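Local structure of BIFUNCTIONAL PROTEIN Proline utilization A (PutA) (Corynebacterium freiburgense, 5UX5) at residues Met10-Arg15 against Asp270-Leu275; Leu297-Asn302 against Glu324-Asn329; Ala318-Lys323 against Phe330-Asp335. The protein catalyses the two-step oxidation of proline to glutamate, joining an FAD-dependent proline dehydrogenase and an NAD-dependent aldehyde dehydrogenase in one chain. One frame throughout, in Å; residues are numbered along the deposited sequence.

Interaction 1: Met10-Arg15 against Asp270-Leu275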
loop_
_atom_site.group_PDB
_atom_site.type_symbol
_atom_site.label_atom_id
_atom_site.label_comp_id
_atom_site.label_asym_id
_atom_site.label_seq_id
_atom_site.Cartn_x
_atom_site.Cartn_y
_atom_site.Cartn_z
ATOM N N MET A 10 18.590 -37.874 0.361
ATOM C CA MET A 10 19.493 -36.827 0.805
ATOM C C MET A 10 20.472 -37.402 1.811
ATOM O O MET A 10 20.069 -37.839 2.890
ATOM C CB MET A 10 18.710 -35.660 1.406
ATOM C CG MET A 10 17.740 -35.014 0.429
ATOM S SD MET A 10 18.450 -34.824 -1.225
ATOM C CE MET A 10 19.170 -33.181 -1.125
ATOM N N SER A 11 21.755 -37.379 1.452
ATOM C CA SER A 11 22.857 -37.882 2.265
ATOM C C SER A 11 23.163 -37.012 3.488
ATOM O O SER A 11 23.968 -37.421 4.337
ATOM C CB SER A 11 24.100 -37.991 1.388
ATOM O OG SER A 11 24.595 -36.691 1.076
ATOM N N TYR A 12 22.552 -35.833 3.613
ATOM C CA TYR A 12 22.753 -35.071 4.834
ATOM C C TYR A 12 21.910 -35.598 6.006
ATOM O O TYR A 12 22.251 -35.330 7.161
ATOM C CB TYR A 12 22.465 -33.575 4.591
ATOM C CG TYR A 12 21.115 -33.207 3.977
ATOM C CD1 TYR A 12 19.960 -33.172 4.758
ATOM C CD2 TYR A 12 20.998 -32.836 2.637
ATOM C CE1 TYR A 12 18.713 -32.816 4.217
ATOM C CE2 TYR A 12 19.744 -32.469 2.083
ATOM C CZ TYR A 12 18.604 -32.465 2.880
ATOM O OH TYR A 12 17.354 -32.124 2.352
ATOM N N ILE A 13 20.831 -36.354 5.754
ATOM C CA ILE A 13 20.015 -36.867 6.852
ATOM C C ILE A 13 20.763 -37.957 7.611
ATOM O O ILE A 13 21.508 -38.750 7.027
ATOM C CB ILE A 13 18.670 -37.394 6.333
ATOM C CG1 ILE A 13 17.981 -36.352 5.472
ATOM C CG2 ILE A 13 17.758 -37.756 7.487
ATOM C CD1 ILE A 13 16.580 -36.790 5.088
ATOM N N ASN A 14 20.585 -37.981 8.930
ATOM C CA ASN A 14 21.241 -38.942 9.812
ATOM C C ASN A 14 20.516 -38.913 11.150
ATOM O O ASN A 14 19.594 -38.115 11.361
ATOM C CB ASN A 14 22.699 -38.587 10.023
ATOM C CG ASN A 14 22.826 -37.258 10.685
ATOM O OD1 ASN A 14 22.838 -37.161 11.912
ATOM N ND2 ASN A 14 22.802 -36.210 9.885
ATOM N N ARG A 15 21.010 -39.711 12.099
ATOM C CA ARG A 15 20.342 -39.851 13.390
ATOM C C ARG A 15 21.188 -39.362 14.569
ATOM O O ARG A 15 20.950 -39.781 15.704
ATOM C CB ARG A 15 19.909 -41.305 13.608
ATOM C CG ARG A 15 19.051 -41.874 12.498
ATOM C CD ARG A 15 17.729 -42.455 12.988
ATOM N NE ARG A 15 17.840 -43.146 14.271
ATOM C CZ ARG A 15 16.854 -43.210 15.168
ATOM N NH1 ARG A 15 15.672 -42.609 14.925
ATOM N NH2 ARG A 15 17.054 -43.859 16.315
ATOM N N ASP A 270 12.588 -21.347 3.080
ATOM C CA ASP A 270 13.536 -21.331 1.977
ATOM C C ASP A 270 14.939 -20.892 2.407
ATOM O O ASP A 270 15.834 -20.803 1.559
ATOM C CB ASP A 270 12.993 -20.463 0.837
ATOM C CG ASP A 270 12.439 -19.121 1.315
ATOM O OD1 ASP A 270 11.906 -19.041 2.444
ATOM O OD2 ASP A 270 12.539 -18.136 0.555
ATOM N N SER A 271 15.165 -20.614 3.694
ATOM C CA SER A 271 16.527 -20.381 4.156
ATOM C C SER A 271 17.315 -21.675 4.258
ATOM O O SER A 271 18.543 -21.636 4.281
ATOM C CB SER A 271 16.540 -19.643 5.501
ATOM O OG SER A 271 16.230 -20.500 6.578
ATOM N N PHE A 272 16.645 -22.826 4.296
ATOM C CA PHE A 272 17.382 -24.072 4.169
ATOM C C PHE A 272 17.997 -24.182 2.776
ATOM O O PHE A 272 19.119 -24.675 2.625
ATOM C CB PHE A 272 16.481 -25.274 4.481
ATOM C CG PHE A 272 17.168 -26.602 4.286
ATOM C CD1 PHE A 272 18.325 -26.912 4.988
ATOM C CD2 PHE A 272 16.674 -27.528 3.378
ATOM C CE1 PHE A 272 18.966 -28.120 4.798
ATOM C CE2 PHE A 272 17.316 -28.731 3.181
ATOM C CZ PHE A 272 18.466 -29.028 3.895
ATOM N N GLN A 273 17.278 -23.739 1.743
ATOM C CA GLN A 273 17.887 -23.718 0.419
ATOM C C GLN A 273 19.004 -22.685 0.351
ATOM O O GLN A 273 20.042 -22.929 -0.267
ATOM C CB GLN A 273 16.821 -23.466 -0.633
ATOM C CG GLN A 273 15.819 -24.578 -0.676
ATOM C CD GLN A 273 14.582 -24.248 -1.473
ATOM O OE1 GLN A 273 14.261 -23.079 -1.708
ATOM N NE2 GLN A 273 13.897 -25.288 -1.943
ATOM N N ALA A 274 18.813 -21.525 0.984
ATOM C CA ALA A 274 19.873 -20.528 1.035
ATOM C C ALA A 274 21.129 -21.088 1.690
ATOM O O ALA A 274 22.249 -20.805 1.253
ATOM C CB ALA A 274 19.380 -19.285 1.784
ATOM N N LEU A 275 20.963 -21.878 2.749
ATOM C CA LEU A 275 22.117 -22.451 3.431
ATOM C C LEU A 275 22.871 -23.402 2.520
ATOM O O LEU A 275 24.097 -23.346 2.440
ATOM C CB LEU A 275 21.668 -23.183 4.699
ATOM C CG LEU A 275 22.762 -23.917 5.467
ATOM C CD1 LEU A 275 23.772 -22.903 5.954
ATOM C CD2 LEU A 275 22.228 -24.767 6.625
#

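Interaction 2: Leu297-Asn302 against Glu324-Asn329. With FAD (flavin-adenine dinucleotide), chain E.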
loop_
_atom_site.group_PDB
_atom_site.type_symbol
_atom_site.label_atom_id
_atom_site.label_comp_id
_atom_site.label_asym_id
_atom_site.label_seq_id
_atom_site.Cartn_x
_atom_site.Cartn_y
_atom_site.Cartn_z
ATOM N N LEU A 297 23.036 -18.195 12.557
ATOM C CA LEU A 297 21.707 -18.785 12.542
ATOM C C LEU A 297 20.845 -18.101 13.584
ATOM O O LEU A 297 21.165 -18.161 14.773
ATOM C CB LEU A 297 21.788 -20.270 12.857
ATOM C CG LEU A 297 22.054 -21.169 11.678
ATOM C CD1 LEU A 297 21.636 -22.564 12.078
ATOM C CD2 LEU A 297 21.285 -20.657 10.521
ATOM N N VAL A 298 19.749 -17.471 13.148
ATOM C CA VAL A 298 18.757 -16.879 14.041
ATOM C C VAL A 298 17.408 -17.504 13.716
ATOM O O VAL A 298 17.220 -18.118 12.660
ATOM C CB VAL A 298 18.681 -15.337 13.927
ATOM C CG1 VAL A 298 20.078 -14.681 14.043
ATOM C CG2 VAL A 298 17.996 -14.931 12.642
ATOM N N LYS A 299 16.466 -17.391 14.650
ATOM C CA LYS A 299 15.140 -17.914 14.312
ATOM C C LYS A 299 14.338 -16.906 13.497
ATOM O O LYS A 299 13.656 -17.292 12.540
ATOM C CB LYS A 299 14.398 -18.384 15.572
ATOM C CG LYS A 299 14.889 -19.779 16.033
ATOM C CD LYS A 299 14.386 -20.235 17.416
ATOM C CE LYS A 299 15.163 -21.500 17.880
ATOM N NZ LYS A 299 14.762 -22.108 19.210
ATOM N N GLY A 300 14.451 -15.614 13.818
ATOM C CA GLY A 300 13.808 -14.547 13.057
ATOM C C GLY A 300 13.052 -13.570 13.933
ATOM O O GLY A 300 12.289 -14.002 14.805
ATOM N N ALA A 301 13.236 -12.260 13.730
ATOM C CA ALA A 301 12.678 -11.262 14.642
ATOM C C ALA A 301 11.558 -10.417 14.030
ATOM O O ALA A 301 11.056 -9.508 14.694
ATOM C CB ALA A 301 13.785 -10.355 15.167
ATOM N N ASN A 302 11.112 -10.717 12.819
ATOM C CA ASN A 302 10.221 -9.828 12.094
ATOM C C ASN A 302 8.878 -10.498 11.755
ATOM O O ASN A 302 8.251 -10.173 10.744
ATOM C CB ASN A 302 10.919 -9.323 10.837
ATOM C CG ASN A 302 10.188 -8.180 10.186
ATOM O OD1 ASN A 302 9.829 -7.183 10.841
ATOM N ND2 ASN A 302 9.912 -8.334 8.890
ATOM N N GLU A 324 6.691 -24.405 16.125
ATOM C CA GLU A 324 7.269 -25.744 16.060
ATOM C C GLU A 324 8.067 -25.939 14.770
ATOM O O GLU A 324 9.124 -26.593 14.766
ATOM C CB GLU A 324 6.173 -26.800 16.193
ATOM C CG GLU A 324 5.565 -26.906 17.597
ATOM C CD GLU A 324 4.582 -25.756 17.944
ATOM O OE1 GLU A 324 3.981 -25.142 17.024
ATOM O OE2 GLU A 324 4.413 -25.471 19.154
ATOM N N GLU A 325 7.564 -25.407 13.655
ATOM C CA GLU A 325 8.305 -25.550 12.408
ATOM C C GLU A 325 9.625 -24.787 12.475
ATOM O O GLU A 325 10.649 -25.234 11.947
ATOM C CB GLU A 325 7.432 -25.085 11.252
ATOM C CG GLU A 325 6.182 -25.924 11.095
ATOM C CD GLU A 325 5.179 -25.293 10.171
ATOM O OE1 GLU A 325 4.348 -24.479 10.641
ATOM O OE2 GLU A 325 5.232 -25.599 8.965
ATOM N N VAL A 326 9.620 -23.658 13.167
ATOM C CA VAL A 326 10.811 -22.841 13.302
ATOM C C VAL A 326 11.854 -23.575 14.121
ATOM O O VAL A 326 13.033 -23.650 13.749
ATOM C CB VAL A 326 10.442 -21.500 13.942
ATOM C CG1 VAL A 326 11.686 -20.685 14.116
ATOM C CG2 VAL A 326 9.402 -20.795 13.088
ATOM N N ASP A 327 11.444 -24.082 15.282
ATOM C CA ASP A 327 12.366 -24.851 16.102
ATOM C C ASP A 327 12.932 -26.033 15.325
ATOM O O ASP A 327 14.117 -26.354 15.448
ATOM C CB ASP A 327 11.652 -25.330 17.363
ATOM C CG ASP A 327 11.455 -24.225 18.367
ATOM O OD1 ASP A 327 12.217 -23.229 18.338
ATOM O OD2 ASP A 327 10.582 -24.386 19.232
ATOM N N ALA A 328 12.098 -26.659 14.483
ATOM C CA ALA A 328 12.520 -27.809 13.693
ATOM C C ALA A 328 13.553 -27.415 12.652
ATOM O O ALA A 328 14.582 -28.087 12.499
ATOM C CB ALA A 328 11.310 -28.456 13.020
ATOM N N ASN A 329 13.268 -26.361 11.886
ATOM C CA ASN A 329 14.190 -25.930 10.846
ATOM C C ASN A 329 15.490 -25.408 11.442
ATOM O O ASN A 329 16.553 -25.538 10.827
ATOM C CB ASN A 329 13.520 -24.861 9.976
ATOM C CG ASN A 329 14.276 -24.599 8.682
ATOM O OD1 ASN A 329 14.757 -25.530 8.041
ATOM N ND2 ASN A 329 14.363 -23.338 8.284
HETATM P PA FAD E . 12.626 -18.975 21.252
HETATM O O1A FAD E . 11.456 -18.725 22.264
HETATM O O2A FAD E . 13.133 -20.328 21.073
HETATM O O5B FAD E . 12.403 -18.624 19.829
HETATM C C5B FAD E . 11.516 -17.573 19.496
HETATM C C4B FAD E . 11.421 -17.484 17.985
HETATM O O4B FAD E . 10.535 -18.441 17.481
HETATM C C3B FAD E . 10.907 -16.165 17.502
HETATM O O3B FAD E . 11.835 -15.140 17.446
HETATM C C2B FAD E . 10.371 -16.510 16.160
HETATM O O2B FAD E . 11.333 -16.380 15.178
HETATM C C1B FAD E . 9.872 -17.912 16.355
HETATM N N9A FAD E . 8.431 -17.980 16.555
HETATM C C8A FAD E . 7.751 -17.765 17.745
HETATM N N7A FAD E . 6.425 -17.891 17.536
HETATM C C5A FAD E . 6.159 -18.211 16.210
HETATM C C6A FAD E . 4.993 -18.469 15.463
HETATM N N6A FAD E . 3.652 -18.419 16.023
HETATM N N1A FAD E . 5.113 -18.764 14.159
HETATM C C2A FAD E . 6.346 -18.805 13.564
HETATM N N3A FAD E . 7.498 -18.559 14.263
HETATM C C4A FAD E . 7.443 -18.264 15.567
HETATM N N1 FAD E . 16.825 -11.755 14.303
HETATM C C2 FAD E . 16.801 -11.433 12.898
HETATM O O2 FAD E . 15.612 -11.551 12.218
HETATM N N3 FAD E . 17.959 -10.948 12.277
HETATM C C4 FAD E . 19.160 -10.810 12.975
HETATM O O4 FAD E . 20.295 -10.343 12.335
HETATM C C4X FAD E . 19.244 -11.292 14.391
HETATM N N5 FAD E . 20.444 -11.344 15.092
HETATM C C5X FAD E . 20.493 -11.847 16.399
HETATM C C6 FAD E . 21.703 -11.898 17.116
HETATM C C7 FAD E . 21.710 -12.398 18.413
HETATM C C7M FAD E . 22.982 -12.457 19.207
HETATM C C8 FAD E . 20.559 -12.861 18.999
HETATM C C8M FAD E . 20.576 -13.399 20.393
HETATM C C9 FAD E . 19.363 -12.812 18.299
HETATM C C9A FAD E . 19.334 -12.311 17.011
HETATM N N10 FAD E . 18.088 -12.294 16.319
HETATM C C10 FAD E . 18.024 -11.786 15.004
HETATM C "C1'" FAD E . 16.862 -12.746 17.002
HETATM C "C2'" FAD E . 16.402 -14.152 16.725
HETATM O "O2'" FAD E . 15.979 -14.227 15.411
HETATM C "C3'" FAD E . 15.280 -14.474 17.735
HETATM O "O3'" FAD E . 14.228 -13.625 17.484
HETATM C "C4'" FAD E . 15.603 -14.372 19.231
HETATM O "O4'" FAD E . 16.942 -14.554 19.519
HETATM C "C5'" FAD E . 14.701 -15.255 20.122
HETATM O "O5'" FAD E . 14.532 -16.603 19.699
HETATM P P FAD E . 15.095 -17.892 20.505
HETATM O O1P FAD E . 15.916 -18.966 19.696
HETATM O O2P FAD E . 15.785 -17.131 21.702
HETATM O O3P FAD E . 13.940 -18.358 21.542
#

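Interaction 3: Ala318-Lys323 against Phe330-Asp335. With FAD (flavin-adenine dinucleotide), chain E.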
loop_
_atom_site.group_PDB
_atom_site.type_symbol
_atom_site.label_atom_id
_atom_site.label_comp_id
_atom_site.label_asym_id
_atom_site.label_seq_id
_atom_site.Cartn_x
_atom_site.Cartn_y
_atom_site.Cartn_z
ATOM N N ALA A 318 5.916 -15.040 4.726
ATOM C CA ALA A 318 7.162 -15.727 4.398
ATOM C C ALA A 318 7.607 -16.730 5.472
ATOM O O ALA A 318 8.199 -17.763 5.102
ATOM C CB ALA A 318 8.248 -14.682 4.108
ATOM N N PRO A 319 7.424 -16.486 6.771
ATOM C CA PRO A 319 7.845 -17.463 7.771
ATOM C C PRO A 319 6.854 -18.613 7.898
ATOM O O PRO A 319 5.761 -18.610 7.346
ATOM C CB PRO A 319 7.896 -16.665 9.078
ATOM C CG PRO A 319 7.819 -15.262 8.689
ATOM C CD PRO A 319 7.045 -15.220 7.417
ATOM N N TYR A 320 7.288 -19.628 8.626
ATOM C CA TYR A 320 6.457 -20.777 8.896
ATOM C C TYR A 320 5.219 -20.336 9.643
ATOM O O TYR A 320 5.225 -19.308 10.316
ATOM C CB TYR A 320 7.214 -21.785 9.758
ATOM C CG TYR A 320 8.288 -22.585 9.082
ATOM C CD1 TYR A 320 7.966 -23.627 8.234
ATOM C CD2 TYR A 320 9.638 -22.329 9.327
ATOM C CE1 TYR A 320 8.959 -24.392 7.625
ATOM C CE2 TYR A 320 10.641 -23.094 8.715
ATOM C CZ TYR A 320 10.282 -24.120 7.868
ATOM O OH TYR A 320 11.235 -24.882 7.259
ATOM N N ALA A 321 4.170 -21.176 9.587
ATOM C CA ALA A 321 2.911 -20.872 10.258
ATOM C C ALA A 321 2.967 -21.101 11.764
ATOM O O ALA A 321 2.238 -20.437 12.504
ATOM C CB ALA A 321 1.780 -21.697 9.660
ATOM N N THR A 322 3.811 -22.015 12.238
ATOM C CA THR A 322 3.908 -22.367 13.654
ATOM C C THR A 322 5.349 -22.257 14.141
ATOM O O THR A 322 6.285 -22.486 13.381
ATOM C CB THR A 322 3.466 -23.792 13.898
ATOM O OG1 THR A 322 4.505 -24.659 13.435
ATOM C CG2 THR A 322 2.258 -24.099 13.109
ATOM N N LYS A 323 5.522 -21.954 15.433
ATOM C CA LYS A 323 6.859 -21.946 16.036
ATOM C C LYS A 323 7.495 -23.343 16.084
ATOM O O LYS A 323 8.727 -23.469 16.102
ATOM C CB LYS A 323 6.780 -21.337 17.440
ATOM C CG LYS A 323 7.733 -21.929 18.508
ATOM C CD LYS A 323 8.518 -20.827 19.212
ATOM C CE LYS A 323 9.120 -21.283 20.522
ATOM N NZ LYS A 323 10.305 -22.191 20.348
ATOM N N PHE A 330 15.425 -24.787 12.621
ATOM C CA PHE A 330 16.642 -24.379 13.304
ATOM C C PHE A 330 17.531 -25.592 13.553
ATOM O O PHE A 330 18.743 -25.545 13.329
ATOM C CB PHE A 330 16.273 -23.669 14.607
ATOM C CG PHE A 330 17.349 -22.790 15.175
ATOM C CD1 PHE A 330 17.517 -21.496 14.721
ATOM C CD2 PHE A 330 18.190 -23.253 16.184
ATOM C CE1 PHE A 330 18.507 -20.680 15.276
ATOM C CE2 PHE A 330 19.170 -22.447 16.731
ATOM C CZ PHE A 330 19.319 -21.163 16.285
ATOM N N LEU A 331 16.934 -26.711 13.968
ATOM C CA LEU A 331 17.717 -27.927 14.155
ATOM C C LEU A 331 18.160 -28.517 12.824
ATOM O O LEU A 331 19.255 -29.078 12.735
ATOM C CB LEU A 331 16.923 -28.950 14.957
ATOM C CG LEU A 331 16.543 -28.588 16.393
ATOM C CD1 LEU A 331 15.472 -29.531 16.865
ATOM C CD2 LEU A 331 17.712 -28.776 17.288
ATOM N N ARG A 332 17.326 -28.428 11.780
ATOM C CA ARG A 332 17.746 -28.969 10.485
ATOM C C ARG A 332 18.941 -28.207 9.925
ATOM O O ARG A 332 19.892 -28.814 9.416
ATOM C CB ARG A 332 16.604 -28.962 9.473
ATOM C CG ARG A 332 17.027 -29.476 8.091
ATOM C CD ARG A 332 15.857 -29.596 7.103
ATOM N NE ARG A 332 15.136 -28.328 6.985
ATOM C CZ ARG A 332 14.128 -28.078 6.145
ATOM N NH1 ARG A 332 13.687 -29.006 5.319
ATOM N NH2 ARG A 332 13.549 -26.886 6.141
ATOM N N MET A 333 18.919 -26.879 10.010
ATOM C CA MET A 333 20.023 -26.122 9.444
ATOM C C MET A 333 21.309 -26.342 10.225
ATOM O O MET A 333 22.389 -26.464 9.638
ATOM C CB MET A 333 19.671 -24.642 9.363
ATOM C CG MET A 333 18.477 -24.377 8.469
ATOM S SD MET A 333 18.418 -22.691 7.830
ATOM C CE MET A 333 18.353 -21.777 9.336
ATOM N N MET A 334 21.204 -26.404 11.547
ATOM C CA MET A 334 22.342 -26.743 12.390
ATOM C C MET A 334 22.916 -28.104 12.003
ATOM O O MET A 334 24.120 -28.248 11.747
ATOM C CB MET A 334 21.862 -26.737 13.833
ATOM C CG MET A 334 22.832 -26.981 14.888
ATOM S SD MET A 334 21.808 -26.966 16.357
ATOM C CE MET A 334 20.913 -28.457 16.078
ATOM N N ASP A 335 22.038 -29.102 11.919
ATOM C CA ASP A 335 22.407 -30.462 11.563
ATOM C C ASP A 335 23.211 -30.513 10.271
ATOM O O ASP A 335 24.212 -31.231 10.172
ATOM C CB ASP A 335 21.107 -31.252 11.408
ATOM C CG ASP A 335 21.275 -32.730 11.591
ATOM O OD1 ASP A 335 22.210 -33.324 11.002
ATOM O OD2 ASP A 335 20.422 -33.291 12.313
HETATM P PA FAD E . 12.626 -18.975 21.252
HETATM O O1A FAD E . 11.456 -18.725 22.264
HETATM O O2A FAD E . 13.133 -20.328 21.073
HETATM O O5B FAD E . 12.403 -18.624 19.829
HETATM C C5B FAD E . 11.516 -17.573 19.496
HETATM C C4B FAD E . 11.421 -17.484 17.985
HETATM O O4B FAD E . 10.535 -18.441 17.481
HETATM C C3B FAD E . 10.907 -16.165 17.502
HETATM O O3B FAD E . 11.835 -15.140 17.446
HETATM C C2B FAD E . 10.371 -16.510 16.160
HETATM O O2B FAD E . 11.333 -16.380 15.178
HETATM C C1B FAD E . 9.872 -17.912 16.355
HETATM N N9A FAD E . 8.431 -17.980 16.555
HETATM C C8A FAD E . 7.751 -17.765 17.745
HETATM N N7A FAD E . 6.425 -17.891 17.536
HETATM C C5A FAD E . 6.159 -18.211 16.210
HETATM C C6A FAD E . 4.993 -18.469 15.463
HETATM N N6A FAD E . 3.652 -18.419 16.023
HETATM N N1A FAD E . 5.113 -18.764 14.159
HETATM C C2A FAD E . 6.346 -18.805 13.564
HETATM N N3A FAD E . 7.498 -18.559 14.263
HETATM C C4A FAD E . 7.443 -18.264 15.567
HETATM N N1 FAD E . 16.825 -11.755 14.303
HETATM C C2 FAD E . 16.801 -11.433 12.898
HETATM O O2 FAD E . 15.612 -11.551 12.218
HETATM N N3 FAD E . 17.959 -10.948 12.277
HETATM C C4 FAD E . 19.160 -10.810 12.975
HETATM O O4 FAD E . 20.295 -10.343 12.335
HETATM C C4X FAD E . 19.244 -11.292 14.391
HETATM N N5 FAD E . 20.444 -11.344 15.092
HETATM C C5X FAD E . 20.493 -11.847 16.399
HETATM C C6 FAD E . 21.703 -11.898 17.116
HETATM C C7 FAD E . 21.710 -12.398 18.413
HETATM C C7M FAD E . 22.982 -12.457 19.207
HETATM C C8 FAD E . 20.559 -12.861 18.999
HETATM C C8M FAD E . 20.576 -13.399 20.393
HETATM C C9 FAD E . 19.363 -12.812 18.299
HETATM C C9A FAD E . 19.334 -12.311 17.011
HETATM N N10 FAD E . 18.088 -12.294 16.319
HETATM C C10 FAD E . 18.024 -11.786 15.004
HETATM C "C1'" FAD E . 16.862 -12.746 17.002
HETATM C "C2'" FAD E . 16.402 -14.152 16.725
HETATM O "O2'" FAD E . 15.979 -14.227 15.411
HETATM C "C3'" FAD E . 15.280 -14.474 17.735
HETATM O "O3'" FAD E . 14.228 -13.625 17.484
HETATM C "C4'" FAD E . 15.603 -14.372 19.231
HETATM O "O4'" FAD E . 16.942 -14.554 19.519
HETATM C "C5'" FAD E . 14.701 -15.255 20.122
HETATM O "O5'" FAD E . 14.532 -16.603 19.699
HETATM P P FAD E . 15.095 -17.892 20.505
HETATM O O1P FAD E . 15.916 -18.966 19.696
HETATM O O2P FAD E . 15.785 -17.131 21.702
HETATM O O3P FAD E . 13.940 -18.358 21.542
#

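Interaction 1: Met10-Arg15 against Asp270-Leu275
Tyr-12 and Phe-272 meet ring against ring, and they make up the whole of this contact between the N-terminal arm, which runs over the proline dehydrogenase barrel, and the first turn of helix 271-287. The pair is an offset edge-to-face stack: the edge of Phe-272 is turned toward the face of Tyr-12, the centroids lie 5.5 Å apart and the ring planes stand at 71°. The offset carries the phenylalanine toward the hydroxyl end of the tyrosine. Phe-272 CZ reaches Tyr-12 CZ at 3.6 Å, and Phe-272 CE2 comes to 3.5 Å from Tyr-12 OH, which lies at the phenylalanine edge, near its plane.

The two side chains arrive from opposite directions across a wide backbone gap, Tyr-12 CA and Phe-272 CA being 12.3 Å apart. Phe-272 gains its length by setting CG trans to the backbone N (chi1 177°), which carries the ring out from the helix. Tyr-12 instead places CG between its own N and carbonyl carbon (chi1 53°), a less usual choice for an aromatic residue. It sits within the type I turn from Met-10 to Ile-13, and this folding back brings one face of its ring, toward the rim, over CB of the poorly ordered Met-10.

Neighbours hold both rings in a larger cluster. Tyr-12 also meets Tyr-336 edge to face, and Phe-272 has a cation-pi partner in Arg-332, while Asn-14 hydrogen-bonds to Asp-335 further along the arm.

No hydrogen bond joins the two segments. The attraction is probably dispersion with some edge-to-face C-H...pi character, offset toward the hydroxyl. Between these two segments the contact is one small aromatic patch, with direction given by the ring geometry and not by polar pairing.

Interaction 2: Leu297-Asn302 against Glu324-Asn329
Lys-299 crosses Val-326 and Asp-327 at a slant where strand 293-298 of the proline dehydrogenase TIM barrel ends and helix 323-337 begins, beside the bound FAD. Its CG stands trans to the carbonyl carbon (chi1 -79°), and beyond that the chain is fully extended. The stem thus runs past the valine first, Lys-299 CG lying 3.8 Å from Val-326 CG1, and brings the ammonium to the acid one residue further on.

There Lys-299 NZ forms a salt bridge with Asp-327 OD1 at 2.9 Å, approaching on the anti side of the carboxylate and 34° out of its plane. Asp-327 starts away from the strand, but its carboxylate end bends back; its other oxygen is held by Lys-323. The same ammonium donates to FAD O2A at 3.0 Å and is bonded to Ser-356, so it bridges the helix and the pyrophosphate.

Val-326 is divided between two neighbours: CG1 faces the lysine stem, whereas CG2 turns to the adenine. On the strand side, Val-298 lies against the flavin, its CG1 being 3.5 Å from FAD C4X. Backbone groups grip the cofactor too: Gly-300 O accepts from FAD O2B, Gly-300 N donates to FAD O2', and Ala-301 N reaches FAD O2 of the flavin at 2.9 Å with an N-H...O angle of 146°.

Interaction 3: Ala318-Lys323 against Phe330-Asp335
Tyr-320 and Arg-332 bring their polar ends together where the loop leading into helix 323-337 passes the third turn of that same helix. Tyr-320 OH is 3.3 Å from Arg-332 NH2, yet the angle is too poor for a hydrogen bond. The side chains cross at a slant, with ring and guanidinium planes 42° apart, and the hydroxyl approaches the guanidinium obliquely. Arg-332 leaves the helix extended through chi1 and chi2, then turns at chi3 (55°), which swings its guanidinium toward the tyrosine. The Tyr-320 ring lies over the first turns of the helix, touching Glu-325, Val-326 and Asn-329.

The hydrogen bonds go to shared third parties. Tyr-320 OH and Arg-332 NH2 are both bonded to Ala-455 O, and NH2 is also bonded to Asn-329 OD1. At the helix start, Thr-322 occupies the N-cap position and its side chain caps a backbone N; its OG1 pairs with Glu-325 OE1.

Salt bridges flank the pair: Lys-323, the first residue of the helix, holds Asp-327, and Asp-335 meets Arg-451, Arg-367 and Arg-339.

The cofactor is met by 318-323. Lys-323 lies along the adenosine, with Lys-323 CB 3.4 Å from FAD C5A and Lys-323 CD 3.5 Å from FAD C8A. Its NZ makes a weak hydrogen bond to FAD O2A at 3.5 Å. The backbone of the loop follows the adenine rim, Tyr-320 O being 3.5 Å from FAD C2A.

The chemistry implies an indirect clasp: one backbone carbonyl, Ala-455 O, from a segment distant in sequence, satisfies both hydroxyl and guanidinium, while the same loop lines the adenine pocket. The close approach of Tyr-320 to Arg-332 thus follows from their shared acceptor and not from a bond of their own.

Overall arrangement
Interactions 2 and 3 are buried, have centres about 4 Å apart and share helix 323-337; both touch FAD, the former along the flavin, pyrophosphate and adenosine, the latter at the adenosine end. Interaction 1 is only partly buried, farther out in the barrel's helical layer, about 15 Å from interaction 2 and 11 Å from interaction 3 between centres. Chemistry follows place: aromatic stacking at the outer arm, a polar pair joined through a third residue between loop and helix, and a salt bridge at the cofactor. Arg-332 of interaction 3 makes a cation-pi contact with Phe-272 of interaction 1, and Asn-329 packs against both Phe-272 and Tyr-320.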